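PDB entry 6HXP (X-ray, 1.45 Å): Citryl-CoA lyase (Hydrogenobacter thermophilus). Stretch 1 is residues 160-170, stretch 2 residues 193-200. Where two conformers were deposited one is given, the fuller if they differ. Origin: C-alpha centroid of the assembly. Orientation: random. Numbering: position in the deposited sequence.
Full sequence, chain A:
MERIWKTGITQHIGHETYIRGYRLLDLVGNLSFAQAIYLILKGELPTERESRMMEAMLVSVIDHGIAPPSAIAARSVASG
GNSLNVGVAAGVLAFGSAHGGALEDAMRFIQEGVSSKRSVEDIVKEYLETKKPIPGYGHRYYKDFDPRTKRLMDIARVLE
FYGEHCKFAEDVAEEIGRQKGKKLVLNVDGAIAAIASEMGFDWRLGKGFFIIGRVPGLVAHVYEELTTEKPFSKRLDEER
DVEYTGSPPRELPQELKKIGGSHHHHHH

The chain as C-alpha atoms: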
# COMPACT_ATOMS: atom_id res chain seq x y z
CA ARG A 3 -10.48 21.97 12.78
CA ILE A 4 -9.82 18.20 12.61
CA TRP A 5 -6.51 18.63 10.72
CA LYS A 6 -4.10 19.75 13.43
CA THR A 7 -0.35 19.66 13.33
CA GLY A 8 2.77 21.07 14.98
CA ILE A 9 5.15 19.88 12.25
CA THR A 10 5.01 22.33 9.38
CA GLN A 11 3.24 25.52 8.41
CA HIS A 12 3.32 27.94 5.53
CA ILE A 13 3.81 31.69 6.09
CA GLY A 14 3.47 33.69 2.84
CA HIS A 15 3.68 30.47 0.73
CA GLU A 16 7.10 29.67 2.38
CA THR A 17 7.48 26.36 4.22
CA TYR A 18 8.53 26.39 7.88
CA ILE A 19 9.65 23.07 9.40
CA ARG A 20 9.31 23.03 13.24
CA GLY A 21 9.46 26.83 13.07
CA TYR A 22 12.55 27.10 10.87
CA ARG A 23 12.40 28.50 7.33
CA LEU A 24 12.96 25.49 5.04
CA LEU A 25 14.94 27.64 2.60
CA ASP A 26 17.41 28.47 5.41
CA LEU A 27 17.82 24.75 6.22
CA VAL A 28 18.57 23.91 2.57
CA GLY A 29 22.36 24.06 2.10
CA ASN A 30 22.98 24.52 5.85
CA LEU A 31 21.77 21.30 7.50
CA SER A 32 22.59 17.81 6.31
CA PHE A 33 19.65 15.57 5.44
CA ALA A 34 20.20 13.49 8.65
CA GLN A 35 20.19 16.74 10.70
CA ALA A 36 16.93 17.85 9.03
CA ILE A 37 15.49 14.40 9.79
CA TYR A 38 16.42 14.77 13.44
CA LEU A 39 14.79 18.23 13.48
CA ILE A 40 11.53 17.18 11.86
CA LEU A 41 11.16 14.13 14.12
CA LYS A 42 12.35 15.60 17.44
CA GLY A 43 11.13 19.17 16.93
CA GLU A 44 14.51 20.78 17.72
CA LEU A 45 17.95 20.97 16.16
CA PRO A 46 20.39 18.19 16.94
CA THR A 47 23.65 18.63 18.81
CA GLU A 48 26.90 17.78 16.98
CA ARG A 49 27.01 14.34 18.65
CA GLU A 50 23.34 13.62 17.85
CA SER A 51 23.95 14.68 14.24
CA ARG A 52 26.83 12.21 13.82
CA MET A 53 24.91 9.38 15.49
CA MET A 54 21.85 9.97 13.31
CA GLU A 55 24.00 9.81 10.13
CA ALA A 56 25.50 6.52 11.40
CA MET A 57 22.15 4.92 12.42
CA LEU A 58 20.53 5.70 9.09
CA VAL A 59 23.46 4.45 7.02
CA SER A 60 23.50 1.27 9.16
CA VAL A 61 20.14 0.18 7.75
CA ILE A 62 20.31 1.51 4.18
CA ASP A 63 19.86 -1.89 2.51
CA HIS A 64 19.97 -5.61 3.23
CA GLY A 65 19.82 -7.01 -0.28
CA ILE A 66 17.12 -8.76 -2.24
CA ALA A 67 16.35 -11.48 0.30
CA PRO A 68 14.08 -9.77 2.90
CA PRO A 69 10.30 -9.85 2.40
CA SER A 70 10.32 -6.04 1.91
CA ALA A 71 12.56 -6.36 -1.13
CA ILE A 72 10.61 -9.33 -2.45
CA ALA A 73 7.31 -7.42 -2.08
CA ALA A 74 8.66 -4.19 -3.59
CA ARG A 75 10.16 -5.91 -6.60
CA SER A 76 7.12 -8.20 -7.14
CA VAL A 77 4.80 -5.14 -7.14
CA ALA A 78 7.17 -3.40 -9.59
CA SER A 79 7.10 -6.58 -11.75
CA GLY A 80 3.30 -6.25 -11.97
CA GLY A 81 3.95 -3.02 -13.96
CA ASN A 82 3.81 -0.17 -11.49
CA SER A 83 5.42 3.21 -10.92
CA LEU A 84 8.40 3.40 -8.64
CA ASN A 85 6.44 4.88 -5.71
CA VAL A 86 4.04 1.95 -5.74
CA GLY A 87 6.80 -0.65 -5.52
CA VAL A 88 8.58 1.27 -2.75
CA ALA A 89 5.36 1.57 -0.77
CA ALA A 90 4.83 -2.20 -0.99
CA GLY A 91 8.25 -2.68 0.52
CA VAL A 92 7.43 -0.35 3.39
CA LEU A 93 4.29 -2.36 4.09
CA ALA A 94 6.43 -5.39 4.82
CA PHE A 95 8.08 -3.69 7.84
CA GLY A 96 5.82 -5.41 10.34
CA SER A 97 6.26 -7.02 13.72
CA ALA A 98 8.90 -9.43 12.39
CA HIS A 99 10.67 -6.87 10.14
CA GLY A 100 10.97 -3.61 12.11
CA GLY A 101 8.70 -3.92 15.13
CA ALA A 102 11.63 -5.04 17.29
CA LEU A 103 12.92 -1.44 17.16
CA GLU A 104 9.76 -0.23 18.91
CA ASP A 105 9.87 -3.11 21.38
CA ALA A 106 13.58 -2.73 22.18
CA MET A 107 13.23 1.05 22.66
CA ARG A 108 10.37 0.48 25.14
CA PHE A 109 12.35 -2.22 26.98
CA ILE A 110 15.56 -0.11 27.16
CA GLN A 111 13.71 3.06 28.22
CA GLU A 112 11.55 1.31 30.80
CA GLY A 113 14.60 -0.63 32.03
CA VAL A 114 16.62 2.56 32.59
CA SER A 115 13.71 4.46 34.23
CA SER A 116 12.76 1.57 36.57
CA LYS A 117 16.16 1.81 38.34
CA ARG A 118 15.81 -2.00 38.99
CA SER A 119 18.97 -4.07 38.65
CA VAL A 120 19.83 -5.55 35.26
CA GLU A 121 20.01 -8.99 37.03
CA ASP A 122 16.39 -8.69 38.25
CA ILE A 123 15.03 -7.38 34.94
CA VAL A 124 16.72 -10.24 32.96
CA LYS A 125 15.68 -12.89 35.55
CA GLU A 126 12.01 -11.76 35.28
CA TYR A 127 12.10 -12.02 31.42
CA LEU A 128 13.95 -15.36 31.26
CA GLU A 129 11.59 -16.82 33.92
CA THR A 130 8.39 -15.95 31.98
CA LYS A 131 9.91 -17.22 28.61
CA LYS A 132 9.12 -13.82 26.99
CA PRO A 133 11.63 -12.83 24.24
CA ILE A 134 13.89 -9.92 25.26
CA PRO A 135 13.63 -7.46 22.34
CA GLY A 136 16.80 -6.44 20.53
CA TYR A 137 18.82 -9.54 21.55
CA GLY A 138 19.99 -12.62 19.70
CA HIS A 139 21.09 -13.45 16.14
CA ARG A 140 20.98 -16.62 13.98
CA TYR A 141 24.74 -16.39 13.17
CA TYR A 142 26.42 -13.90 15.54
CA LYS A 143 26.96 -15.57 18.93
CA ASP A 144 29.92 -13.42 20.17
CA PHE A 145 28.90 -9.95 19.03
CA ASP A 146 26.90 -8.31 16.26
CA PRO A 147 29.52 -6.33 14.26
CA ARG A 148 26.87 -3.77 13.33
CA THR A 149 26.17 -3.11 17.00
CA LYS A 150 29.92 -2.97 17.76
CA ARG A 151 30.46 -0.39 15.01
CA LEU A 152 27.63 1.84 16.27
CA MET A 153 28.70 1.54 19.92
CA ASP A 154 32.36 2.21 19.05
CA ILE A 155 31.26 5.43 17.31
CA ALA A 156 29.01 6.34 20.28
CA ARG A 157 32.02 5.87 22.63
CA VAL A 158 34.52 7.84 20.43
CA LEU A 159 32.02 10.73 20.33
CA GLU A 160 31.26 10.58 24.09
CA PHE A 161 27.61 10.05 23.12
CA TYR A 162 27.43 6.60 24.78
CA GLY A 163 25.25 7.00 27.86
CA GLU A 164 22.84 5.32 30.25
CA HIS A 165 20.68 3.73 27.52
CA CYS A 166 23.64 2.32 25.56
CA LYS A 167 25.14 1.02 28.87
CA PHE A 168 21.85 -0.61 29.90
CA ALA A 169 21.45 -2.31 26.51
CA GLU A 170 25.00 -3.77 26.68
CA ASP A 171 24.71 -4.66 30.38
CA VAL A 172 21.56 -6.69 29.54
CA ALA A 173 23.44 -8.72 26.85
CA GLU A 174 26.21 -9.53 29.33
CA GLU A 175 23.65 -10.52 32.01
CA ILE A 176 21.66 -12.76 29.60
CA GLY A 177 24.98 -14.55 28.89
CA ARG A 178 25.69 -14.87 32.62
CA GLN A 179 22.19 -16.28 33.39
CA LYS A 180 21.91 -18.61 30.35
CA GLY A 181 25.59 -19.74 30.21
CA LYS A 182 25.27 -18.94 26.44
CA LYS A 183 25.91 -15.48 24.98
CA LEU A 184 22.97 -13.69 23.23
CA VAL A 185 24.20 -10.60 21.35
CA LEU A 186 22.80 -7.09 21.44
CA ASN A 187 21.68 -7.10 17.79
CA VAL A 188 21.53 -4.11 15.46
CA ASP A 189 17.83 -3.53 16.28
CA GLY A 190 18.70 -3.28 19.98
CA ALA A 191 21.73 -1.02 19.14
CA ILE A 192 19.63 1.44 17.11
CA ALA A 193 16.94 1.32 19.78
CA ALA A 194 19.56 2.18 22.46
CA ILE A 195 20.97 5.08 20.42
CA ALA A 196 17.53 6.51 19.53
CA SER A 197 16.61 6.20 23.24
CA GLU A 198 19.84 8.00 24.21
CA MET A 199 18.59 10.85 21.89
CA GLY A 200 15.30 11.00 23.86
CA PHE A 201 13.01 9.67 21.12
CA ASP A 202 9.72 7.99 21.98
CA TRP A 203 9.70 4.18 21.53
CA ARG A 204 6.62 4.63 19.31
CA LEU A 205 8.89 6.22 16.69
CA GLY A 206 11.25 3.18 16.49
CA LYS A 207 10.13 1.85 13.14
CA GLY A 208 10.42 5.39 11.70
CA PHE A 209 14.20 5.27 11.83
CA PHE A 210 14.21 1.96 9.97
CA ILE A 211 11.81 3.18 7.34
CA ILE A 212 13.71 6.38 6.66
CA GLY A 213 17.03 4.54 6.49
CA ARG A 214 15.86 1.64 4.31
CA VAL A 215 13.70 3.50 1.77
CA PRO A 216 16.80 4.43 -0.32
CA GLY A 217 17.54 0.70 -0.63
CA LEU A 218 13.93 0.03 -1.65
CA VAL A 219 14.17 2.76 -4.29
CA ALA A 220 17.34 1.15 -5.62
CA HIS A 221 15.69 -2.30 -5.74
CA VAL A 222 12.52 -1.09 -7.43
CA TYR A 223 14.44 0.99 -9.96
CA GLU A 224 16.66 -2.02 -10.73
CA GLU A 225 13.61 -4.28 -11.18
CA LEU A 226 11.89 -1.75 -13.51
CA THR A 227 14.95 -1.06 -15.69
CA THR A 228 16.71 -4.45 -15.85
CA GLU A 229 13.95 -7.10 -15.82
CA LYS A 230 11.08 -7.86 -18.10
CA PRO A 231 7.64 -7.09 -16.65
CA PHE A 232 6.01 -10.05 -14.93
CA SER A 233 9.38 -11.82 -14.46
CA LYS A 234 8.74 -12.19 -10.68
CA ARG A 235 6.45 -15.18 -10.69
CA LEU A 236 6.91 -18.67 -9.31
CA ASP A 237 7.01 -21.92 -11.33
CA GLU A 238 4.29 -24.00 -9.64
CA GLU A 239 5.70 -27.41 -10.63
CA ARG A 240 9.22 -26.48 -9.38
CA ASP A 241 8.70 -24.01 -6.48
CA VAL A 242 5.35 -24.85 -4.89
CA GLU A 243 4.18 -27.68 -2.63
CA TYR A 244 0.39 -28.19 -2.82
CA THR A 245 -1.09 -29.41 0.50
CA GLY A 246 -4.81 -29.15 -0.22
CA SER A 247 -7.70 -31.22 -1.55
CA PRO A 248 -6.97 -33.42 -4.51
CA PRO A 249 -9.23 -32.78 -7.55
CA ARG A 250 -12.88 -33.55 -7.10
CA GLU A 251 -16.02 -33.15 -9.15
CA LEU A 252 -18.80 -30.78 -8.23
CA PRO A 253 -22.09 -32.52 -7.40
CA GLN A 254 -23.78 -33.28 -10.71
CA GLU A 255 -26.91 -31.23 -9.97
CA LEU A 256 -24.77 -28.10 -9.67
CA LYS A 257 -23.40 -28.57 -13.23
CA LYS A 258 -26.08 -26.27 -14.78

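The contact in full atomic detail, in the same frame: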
# COMPACT_ATOMS: atom_id res chain seq x y z
N GLU A 160 31.70 10.29 22.73
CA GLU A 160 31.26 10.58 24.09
C GLU A 160 29.74 10.76 24.13
O GLU A 160 29.22 11.50 24.96
CB GLU A 160 32.01 11.76 24.71
CG GLU A 160 33.50 11.53 24.71
CD GLU A 160 34.25 12.68 25.34
OE1 GLU A 160 34.09 13.82 24.87
OE2 GLU A 160 34.94 12.44 26.36
N PHE A 161 29.06 10.09 23.22
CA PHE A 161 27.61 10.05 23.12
C PHE A 161 27.06 8.90 23.97
O PHE A 161 25.97 9.00 24.53
CB PHE A 161 27.20 9.86 21.65
CG PHE A 161 25.75 9.55 21.45
CD1 PHE A 161 25.29 8.25 21.48
CD2 PHE A 161 24.85 10.55 21.16
CE1 PHE A 161 23.94 7.96 21.29
CE2 PHE A 161 23.52 10.26 20.90
CZ PHE A 161 23.07 8.98 20.99
N TYR A 162 27.79 7.78 24.02
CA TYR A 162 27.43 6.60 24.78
C TYR A 162 27.02 7.00 26.19
O TYR A 162 27.80 7.60 26.92
CB TYR A 162 28.63 5.64 24.79
CG TYR A 162 28.35 4.27 25.37
CD1 TYR A 162 28.37 4.05 26.74
CD2 TYR A 162 28.18 3.18 24.54
CE1 TYR A 162 28.23 2.77 27.27
CE2 TYR A 162 28.08 1.89 25.05
CZ TYR A 162 28.04 1.70 26.42
OH TYR A 162 27.92 0.42 26.92
N GLY A 163 25.79 6.64 26.56
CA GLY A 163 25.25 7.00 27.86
C GLY A 163 24.49 5.88 28.53
O GLY A 163 24.74 4.71 28.27
N GLU A 164 23.57 6.26 29.39
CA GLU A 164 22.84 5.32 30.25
C GLU A 164 22.04 4.28 29.47
O GLU A 164 22.00 3.12 29.89
CB GLU A 164 21.91 6.07 31.23
CG GLU A 164 20.83 6.93 30.61
CD GLU A 164 20.03 7.77 31.59
OE1 GLU A 164 20.15 7.53 32.81
OE2 GLU A 164 19.27 8.66 31.14
N HIS A 165 21.44 4.68 28.34
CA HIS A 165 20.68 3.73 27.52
C HIS A 165 21.57 2.73 26.79
O HIS A 165 21.26 1.54 26.75
CB HIS A 165 19.72 4.47 26.56
CG HIS A 165 18.65 5.24 27.28
ND1 HIS A 165 18.81 6.58 27.60
CD2 HIS A 165 17.45 4.82 27.74
CE1 HIS A 165 17.70 6.94 28.25
NE2 HIS A 165 16.85 5.92 28.35
N CYS A 166 22.67 3.21 26.22
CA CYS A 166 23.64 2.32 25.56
C CYS A 166 24.21 1.34 26.59
O CYS A 166 24.32 0.13 26.32
CB CYS A 166 24.76 3.12 24.92
SG CYS A 166 24.24 4.08 23.49
N LYS A 167 24.57 1.85 27.79
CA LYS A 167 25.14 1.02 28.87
C LYS A 167 24.17 -0.05 29.30
O LYS A 167 24.56 -1.22 29.43
CB LYS A 167 25.52 1.89 30.08
CG LYS A 167 26.13 1.10 31.24
CD LYS A 167 26.58 2.02 32.34
CE LYS A 167 26.79 1.34 33.69
NZ LYS A 167 27.39 -0.00 33.56
N PHE A 168 22.91 0.33 29.53
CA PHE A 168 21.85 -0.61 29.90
C PHE A 168 21.71 -1.70 28.85
O PHE A 168 21.72 -2.88 29.19
CB PHE A 168 20.49 0.11 30.09
CG PHE A 168 19.38 -0.84 30.50
CD1 PHE A 168 19.21 -1.21 31.83
CD2 PHE A 168 18.51 -1.37 29.55
CE1 PHE A 168 18.22 -2.11 32.20
CE2 PHE A 168 17.53 -2.28 29.91
CZ PHE A 168 17.37 -2.62 31.24
N ALA A 169 21.62 -1.32 27.58
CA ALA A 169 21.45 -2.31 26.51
C ALA A 169 22.61 -3.31 26.48
O ALA A 169 22.39 -4.52 26.33
CB ALA A 169 21.32 -1.62 25.17
N GLU A 170 23.84 -2.85 26.67
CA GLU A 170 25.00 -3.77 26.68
C GLU A 170 25.08 -4.55 27.96
O GLU A 170 25.45 -5.74 27.94
CB GLU A 170 26.29 -2.98 26.41
CG GLU A 170 26.29 -2.41 25.01
CD GLU A 170 27.66 -2.22 24.41
OE1 GLU A 170 28.42 -1.39 24.94
OE2 GLU A 170 28.00 -2.98 23.48
N ALA A 193 17.88 0.96 18.74
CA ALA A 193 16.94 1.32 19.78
C ALA A 193 17.65 2.04 20.95
O ALA A 193 17.12 3.03 21.47
CB ALA A 193 16.23 0.07 20.30
N ALA A 194 18.84 1.55 21.37
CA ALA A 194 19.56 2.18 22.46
C ALA A 194 19.98 3.60 22.08
O ALA A 194 19.85 4.53 22.88
CB ALA A 194 20.80 1.37 22.79
N ILE A 195 20.47 3.78 20.87
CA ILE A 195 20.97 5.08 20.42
C ILE A 195 19.79 6.06 20.28
O ILE A 195 19.90 7.19 20.72
CB ILE A 195 21.74 4.90 19.11
CG1 ILE A 195 23.07 4.17 19.43
CG2 ILE A 195 22.02 6.23 18.40
CD1 ILE A 195 23.63 3.47 18.32
N ALA A 196 18.69 5.63 19.68
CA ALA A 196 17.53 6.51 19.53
C ALA A 196 16.98 6.86 20.92
O ALA A 196 16.51 7.97 21.14
CB ALA A 196 16.45 5.84 18.69
N SER A 197 17.05 5.92 21.87
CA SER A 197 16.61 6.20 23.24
C SER A 197 17.52 7.19 23.92
O SER A 197 17.06 8.08 24.62
CB SER A 197 16.51 4.91 24.04
OG SER A 197 15.54 4.01 23.51
N GLU A 198 18.84 7.06 23.67
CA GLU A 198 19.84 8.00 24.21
C GLU A 198 19.53 9.43 23.74
O GLU A 198 19.82 10.39 24.48
CB GLU A 198 21.25 7.59 23.81
CG GLU A 198 22.31 8.06 24.79
CD GLU A 198 22.37 7.12 25.98
OE1 GLU A 198 23.07 6.08 25.86
OE2 GLU A 198 21.58 7.30 26.93
N MET A 199 19.01 9.57 22.49
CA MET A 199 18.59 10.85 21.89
C MET A 199 17.26 11.37 22.46
O MET A 199 16.84 12.45 22.08
CB MET A 199 18.41 10.72 20.35
CG MET A 199 19.69 10.50 19.59
SD MET A 199 19.33 10.06 17.91
CE MET A 199 20.97 9.85 17.22
N GLY A 200 16.57 10.59 23.30
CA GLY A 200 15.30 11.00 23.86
C GLY A 200 14.07 10.79 22.98
O GLY A 200 13.02 11.39 23.26

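The rule of this contact is one carboxylate set against the start of a helix. Helices 164-170 and 193-198 run nearly antiparallel, at 154°, with axes 8.1 Å apart at closest approach. Small side chains line the close approach: A194 CB lies 3.9 Å from A169 CB, and the CA atoms of C166 and A194 come within 5.1 Å.

E198 covers the most surface. Its CB leaves the backbone sideways, but chi1 t and chi2 p bring the carboxylate to the first turn of the other helix, where backbone NH groups lack partners within the helix. E198 OE1 accepts from C166 N at 2.9 Å, nearly straight, and more weakly from G163 N, also 2.9 Å; E198 OE2 accepts from H165 N at 3.0 Å. G163 occupies the N-cap position, and a CB there would sit 2.8 Å from E198 CD, so the bare backbone makes room for the acid.

H165 adds a side-chain donor, ND1 to E198 OE2 at 2.9 Å, at the edge of its ring, near the plane, leaving a face free for S197, whose CB packs off-centre 4.2 Å from the ring centroid.

F161, before the helix, supplies the greasy flank. F161 CZ rests 3.6 Å from E198 CB, F161 CE1 meets I195 CG2 at 3.9 Å, and the ring edge reaches M199 CG, 4.0 Å from F161 CZ.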